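Local structure of taurocyamine kinase (Schistosoma mansoni, 4WOD) at residues Thr435-Leu440 against Ser622-Tyr627; Pro442-Tyr447 against Ser633-Ser638. The protein catalyses the reversible, magnesium-dependent transfer of phosphate between ATP and taurocyamine, as a duplicated member of the ATP:guanido phosphotransferase family. The protein carries 4 engineered substitutions. All coordinates share one frame; numbering follows the deposited sequence.

Interaction 1 (Thr435-Leu440 against Ser622-Tyr627); sequences TFIDYL and SDKYGY
Ile437 reaches out from the first turn of its helix to meet Lys624 and Tyr625, a small case of one branched side chain bridging two parts of a fold, and it passes at a slant to both partners. CG1 stands anti to the backbone N (chi1 -174°), which carries CD1 across to the aliphatic part of the lysine, 4.0 Å from Lys624 CE. Further back on the same arm, Ile437 CG1 comes near the hydroxyl end of the tyrosine, with Tyr625 OH 4.2 Å away. The lysine turns twice towards its end, at chi3 and chi4, and offers methylene groups to Ile437. Its CB lies 3.7 Å above the plane of the Tyr625 ring, over the ring centre. The phenol oxygen is held by a hydrogen bond to Asp441, while at the other end of the residue Tyr625 N donates to Ser622 OG over 2.9 Å at 164°, an ST motif, the serine hydroxyl accepting from the backbone N three residues on. Ser622 and Gly626 pair their backbones as the short hairpin of strands 621-622 and 626-627. Helix 437-448 faces the tip of this hairpin with Ile437, while Tyr439 and Leu440 pack against helix 409-418.

Interaction 2 (Pro442-Tyr447 against Ser633-Ser638); sequences PLICDY and SNLGTS
The ring of Tyr447 lies against Ser633, whose CA sits over one face. The contact is concentrated towards the phenol end: Ser633 CB is 3.4 Å from Tyr447 CZ, and Ser633 CA is 3.7 Å from Tyr447 CE2. Ser633 CB also approaches the hydroxyl, 3.4 Å from Tyr447 OH. With CG opposite the backbone N across the first torsion (chi1 -173°), the ring reaches the loop. The ring of Tyr385 also meets it, the two planes inclined at about 55°. One turn earlier, Ile444 makes the second, purely apolar half of the contact: its CD1 lies 3.6 Å from Leu635 CD1, the two side chains crossing at about a right angle, with Tyr433 packed on both. Helix 437-448 of the N-terminal family region is thus laid on the loop that follows the predicted active-site Cys631, between strands 626-627 and 639-646. Ser633 and Cys631 have their nearest side-chain atoms about 3 Å apart. In the first repeat, Cys268, Ser270 and Asn271 line the pocket in which arginine is bound; Cys631, Ser633 and Asn634 have the same spacing and are probably their counterparts. Beyond Asn634, whose OD1 accepts from Arg486, a predicted ATP-binding residue, the loop reverses through a type II' turn from Leu635 to Ser638. Gly636 takes its positive-phi corner (phi 80°), and the closing bond from Ser638 N to Leu635 O is weak, at 3.3 Å.

Read from the N terminus, residues 435-440 and then 442-447 come first, sharing helix 437-448; 622-627 and 633-638 follow in the same order. Interaction 1 closes a loop of 181 intervening residues and interaction 2 one of 185, and because their segments alternate the two loops cross instead of nesting. Within those loops run several strands of the second eight-stranded antiparallel sheet. The contacts, centred about 9 Å apart, touch: Tyr625 CZ lies 3.7 Å from Ile444 CD1, across from hairpin to helix, and Tyr627 N probably donates a hydrogen bond to Gly636 O, linking the hairpin to the loop. Together they join one helix of the N-terminal family region to a hairpin and the loop next to the predicted active-site cysteine.

Interaction 1 (Thr435-Leu440 against Ser622-Tyr627)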
loop_
_atom_site.group_PDB
_atom_site.type_symbol
_atom_site.label_atom_id
_atom_site.label_comp_id
_atom_site.label_asym_id
_atom_site.label_seq_id
_atom_site.Cartn_x
_atom_site.Cartn_y
_atom_site.Cartn_z
ATOM N N THR A 435 -23.093 16.303 -15.200
ATOM C CA THR A 435 -23.901 15.670 -14.143
ATOM C C THR A 435 -23.663 16.303 -12.762
ATOM O O THR A 435 -24.608 16.484 -11.961
ATOM C CB THR A 435 -23.615 14.162 -14.057
ATOM O OG1 THR A 435 -23.789 13.570 -15.349
ATOM C CG2 THR A 435 -24.542 13.473 -13.037
ATOM N N PHE A 436 -22.408 16.658 -12.488
ATOM C CA PHE A 436 -22.062 17.280 -11.200
ATOM C C PHE A 436 -21.587 18.725 -11.342
ATOM O O PHE A 436 -20.688 19.158 -10.612
ATOM C CB PHE A 436 -20.983 16.461 -10.485
ATOM C CG PHE A 436 -21.361 15.023 -10.266
ATOM C CD1 PHE A 436 -22.390 14.694 -9.415
ATOM C CD2 PHE A 436 -20.704 14.002 -10.936
ATOM C CE1 PHE A 436 -22.753 13.375 -9.216
ATOM C CE2 PHE A 436 -21.048 12.692 -10.734
ATOM C CZ PHE A 436 -22.078 12.371 -9.878
ATOM N N ILE A 437 -22.180 19.451 -12.286
ATOM C CA ILE A 437 -21.762 20.814 -12.604
ATOM C C ILE A 437 -21.804 21.741 -11.370
ATOM O O ILE A 437 -20.957 22.624 -11.229
ATOM C CB ILE A 437 -22.631 21.402 -13.759
ATOM C CG1 ILE A 437 -22.107 22.767 -14.212
ATOM C CG2 ILE A 437 -24.112 21.510 -13.354
ATOM C CD1 ILE A 437 -22.594 23.158 -15.634
ATOM N N ASP A 438 -22.760 21.508 -10.470
ATOM C CA ASP A 438 -22.928 22.356 -9.288
ATOM C C ASP A 438 -21.741 22.234 -8.355
ATOM O O ASP A 438 -21.463 23.139 -7.571
ATOM C CB ASP A 438 -24.204 21.999 -8.525
ATOM C CG ASP A 438 -25.457 22.536 -9.190
ATOM O OD1 ASP A 438 -25.370 23.077 -10.306
ATOM O OD2 ASP A 438 -26.534 22.441 -8.582
ATOM N N TYR A 439 -21.065 21.094 -8.405
ATOM C CA TYR A 439 -19.846 20.936 -7.620
ATOM C C TYR A 439 -18.635 21.389 -8.419
ATOM O O TYR A 439 -17.811 22.157 -7.929
ATOM C CB TYR A 439 -19.687 19.488 -7.179
ATOM C CG TYR A 439 -18.381 19.145 -6.510
ATOM C CD1 TYR A 439 -18.099 19.591 -5.226
ATOM C CD2 TYR A 439 -17.444 18.335 -7.146
ATOM C CE1 TYR A 439 -16.916 19.254 -4.599
ATOM C CE2 TYR A 439 -16.258 17.989 -6.521
ATOM C CZ TYR A 439 -16.002 18.456 -5.244
ATOM O OH TYR A 439 -14.819 18.125 -4.608
ATOM N N LEU A 440 -18.526 20.913 -9.658
ATOM C CA LEU A 440 -17.289 21.105 -10.409
ATOM C C LEU A 440 -17.126 22.524 -10.980
ATOM O O LEU A 440 -16.001 23.021 -11.080
ATOM C CB LEU A 440 -17.185 20.066 -11.534
ATOM C CG LEU A 440 -16.893 18.610 -11.105
ATOM C CD1 LEU A 440 -17.142 17.622 -12.244
ATOM C CD2 LEU A 440 -15.452 18.464 -10.603
ATOM N N SER A 622 -15.199 20.101 -24.417
ATOM C CA SER A 622 -16.362 20.776 -23.845
ATOM C C SER A 622 -16.528 22.216 -24.332
ATOM O O SER A 622 -15.562 22.963 -24.448
ATOM C CB SER A 622 -16.258 20.766 -22.316
ATOM O OG SER A 622 -17.120 21.723 -21.740
ATOM N N ASP A 623 -17.768 22.612 -24.590
ATOM C CA ASP A 623 -18.051 24.000 -24.936
ATOM C C ASP A 623 -17.717 24.922 -23.750
ATOM O O ASP A 623 -17.237 26.039 -23.928
ATOM C CB ASP A 623 -19.513 24.162 -25.349
ATOM C CG ASP A 623 -19.737 23.940 -26.832
ATOM O OD1 ASP A 623 -18.777 23.577 -27.552
ATOM O OD2 ASP A 623 -20.891 24.131 -27.278
ATOM N N LYS A 624 -17.966 24.423 -22.546
ATOM C CA LYS A 624 -17.637 25.123 -21.307
ATOM C C LYS A 624 -16.116 25.143 -21.032
ATOM O O LYS A 624 -15.525 26.212 -20.835
ATOM C CB LYS A 624 -18.356 24.466 -20.110
ATOM C CG LYS A 624 -19.884 24.299 -20.259
ATOM C CD LYS A 624 -20.555 23.769 -18.969
ATOM C CE LYS A 624 -20.302 22.284 -18.733
ATOM N NZ LYS A 624 -21.032 21.358 -19.658
ATOM N N TYR A 625 -15.485 23.966 -21.029
ATOM C CA TYR A 625 -14.127 23.845 -20.469
ATOM C C TYR A 625 -13.004 23.493 -21.454
ATOM O O TYR A 625 -11.864 23.316 -21.025
ATOM C CB TYR A 625 -14.125 22.797 -19.342
ATOM C CG TYR A 625 -15.203 23.026 -18.306
ATOM C CD1 TYR A 625 -15.331 24.260 -17.671
ATOM C CD2 TYR A 625 -16.113 22.019 -17.987
ATOM C CE1 TYR A 625 -16.328 24.482 -16.731
ATOM C CE2 TYR A 625 -17.106 22.229 -17.049
ATOM C CZ TYR A 625 -17.216 23.459 -16.432
ATOM O OH TYR A 625 -18.214 23.658 -15.503
ATOM N N GLY A 626 -13.287 23.369 -22.748
ATOM C CA GLY A 626 -12.218 22.976 -23.671
ATOM C C GLY A 626 -11.925 21.484 -23.565
ATOM O O GLY A 626 -12.851 20.699 -23.382
ATOM N N TYR A 627 -10.656 21.073 -23.677
ATOM C CA TYR A 627 -10.359 19.648 -23.577
ATOM C C TYR A 627 -10.653 19.135 -22.166
ATOM O O TYR A 627 -10.304 19.757 -21.155
ATOM C CB TYR A 627 -8.909 19.330 -24.013
ATOM C CG TYR A 627 -8.785 19.404 -25.528
ATOM C CD1 TYR A 627 -9.376 18.440 -26.331
ATOM C CD2 TYR A 627 -8.142 20.468 -26.143
ATOM C CE1 TYR A 627 -9.298 18.509 -27.711
ATOM C CE2 TYR A 627 -8.060 20.561 -27.523
ATOM C CZ TYR A 627 -8.642 19.578 -28.301
ATOM O OH TYR A 627 -8.573 19.666 -29.671
#

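Interaction 2 (Pro442-Tyr447 against Ser633-Ser638)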
loop_
_atom_site.group_PDB
_atom_site.type_symbol
_atom_site.label_atom_id
_atom_site.label_comp_id
_atom_site.label_asym_id
_atom_site.label_seq_id
_atom_site.Cartn_x
_atom_site.Cartn_y
_atom_site.Cartn_z
ATOM N N PRO A 442 -18.105 25.733 -9.909
ATOM C CA PRO A 442 -17.488 26.769 -9.069
ATOM C C PRO A 442 -16.027 26.438 -8.715
ATOM O O PRO A 442 -15.176 27.335 -8.680
ATOM C CB PRO A 442 -18.379 26.788 -7.810
ATOM C CG PRO A 442 -19.083 25.477 -7.802
ATOM C CD PRO A 442 -19.295 25.138 -9.265
ATOM N N LEU A 443 -15.749 25.160 -8.495
ATOM C CA LEU A 443 -14.396 24.680 -8.202
ATOM C C LEU A 443 -13.402 25.027 -9.311
ATOM O O LEU A 443 -12.257 25.416 -9.045
ATOM C CB LEU A 443 -14.424 23.160 -7.983
ATOM C CG LEU A 443 -13.151 22.456 -7.485
ATOM C CD1 LEU A 443 -13.512 21.225 -6.640
ATOM C CD2 LEU A 443 -12.216 22.071 -8.648
ATOM N N ILE A 444 -13.837 24.826 -10.552
ATOM C CA ILE A 444 -13.030 25.095 -11.740
ATOM C C ILE A 444 -12.771 26.593 -11.860
ATOM O O ILE A 444 -11.641 27.028 -12.056
ATOM C CB ILE A 444 -13.751 24.557 -13.010
ATOM C CG1 ILE A 444 -13.643 23.029 -13.075
ATOM C CG2 ILE A 444 -13.220 25.191 -14.290
ATOM C CD1 ILE A 444 -14.645 22.381 -14.035
ATOM N N CYS A 445 -13.841 27.366 -11.721
ATOM C CA CYS A 445 -13.774 28.820 -11.722
ATOM C C CYS A 445 -12.787 29.358 -10.689
ATOM O O CYS A 445 -11.982 30.239 -10.993
ATOM C CB CYS A 445 -15.161 29.394 -11.470
ATOM S SG CYS A 445 -16.238 29.300 -12.917
ATOM N N ASP A 446 -12.864 28.815 -9.476
ATOM C CA ASP A 446 -11.941 29.152 -8.387
ATOM C C ASP A 446 -10.492 28.787 -8.728
ATOM O O ASP A 446 -9.608 29.645 -8.693
ATOM C CB ASP A 446 -12.366 28.435 -7.103
ATOM C CG ASP A 446 -11.757 29.044 -5.839
ATOM O OD1 ASP A 446 -10.692 29.695 -5.918
ATOM O OD2 ASP A 446 -12.354 28.853 -4.754
ATOM N N TYR A 447 -10.254 27.521 -9.065
ATOM C CA TYR A 447 -8.893 27.055 -9.364
ATOM C C TYR A 447 -8.235 27.855 -10.497
ATOM O O TYR A 447 -7.099 28.304 -10.366
ATOM C CB TYR A 447 -8.906 25.556 -9.724
ATOM C CG TYR A 447 -7.533 24.926 -9.888
ATOM C CD1 TYR A 447 -6.948 24.210 -8.848
ATOM C CD2 TYR A 447 -6.820 25.046 -11.078
ATOM C CE1 TYR A 447 -5.684 23.633 -8.981
ATOM C CE2 TYR A 447 -5.558 24.471 -11.221
ATOM C CZ TYR A 447 -5.005 23.761 -10.174
ATOM O OH TYR A 447 -3.761 23.186 -10.309
ATOM N N SER A 633 -7.931 20.433 -12.814
ATOM C CA SER A 633 -6.822 21.368 -12.883
ATOM C C SER A 633 -6.235 21.444 -14.296
ATOM O O SER A 633 -5.556 22.426 -14.645
ATOM C CB SER A 633 -5.726 20.960 -11.897
ATOM O OG SER A 633 -5.078 19.775 -12.331
ATOM N N ASN A 634 -6.483 20.409 -15.101
ATOM C CA ASN A 634 -5.846 20.320 -16.411
ATOM C C ASN A 634 -6.748 20.425 -17.638
ATOM O O ASN A 634 -6.422 19.895 -18.702
ATOM C CB ASN A 634 -5.041 19.039 -16.494
ATOM C CG ASN A 634 -3.563 19.316 -16.571
ATOM O OD1 ASN A 634 -3.058 19.720 -17.615
ATOM N ND2 ASN A 634 -2.860 19.141 -15.447
ATOM N N LEU A 635 -7.868 21.122 -17.483
ATOM C CA LEU A 635 -8.767 21.483 -18.578
ATOM C C LEU A 635 -8.311 22.616 -19.515
ATOM O O LEU A 635 -7.243 23.197 -19.348
ATOM C CB LEU A 635 -10.118 21.901 -17.987
ATOM C CG LEU A 635 -10.783 20.931 -17.032
ATOM C CD1 LEU A 635 -11.926 21.668 -16.290
ATOM C CD2 LEU A 635 -11.318 19.717 -17.786
ATOM N N GLY A 636 -9.159 22.931 -20.491
ATOM C CA GLY A 636 -8.888 24.004 -21.436
ATOM C C GLY A 636 -7.932 23.533 -22.515
ATOM O O GLY A 636 -8.306 22.758 -23.389
ATOM N N THR A 637 -6.692 24.001 -22.434
ATOM C CA THR A 637 -5.635 23.555 -23.332
ATOM C C THR A 637 -5.043 22.236 -22.879
ATOM O O THR A 637 -4.499 21.482 -23.684
ATOM C CB THR A 637 -4.488 24.566 -23.395
ATOM O OG1 THR A 637 -3.898 24.670 -22.092
ATOM C CG2 THR A 637 -4.984 25.921 -23.857
ATOM N N SER A 638 -5.109 22.006 -21.569
ATOM C CA SER A 638 -4.432 20.897 -20.919
ATOM C C SER A 638 -2.943 20.913 -21.218
ATOM O O SER A 638 -2.329 19.863 -21.292
ATOM C CB SER A 638 -5.024 19.560 -21.360
ATOM O OG SER A 638 -4.577 18.532 -20.494
#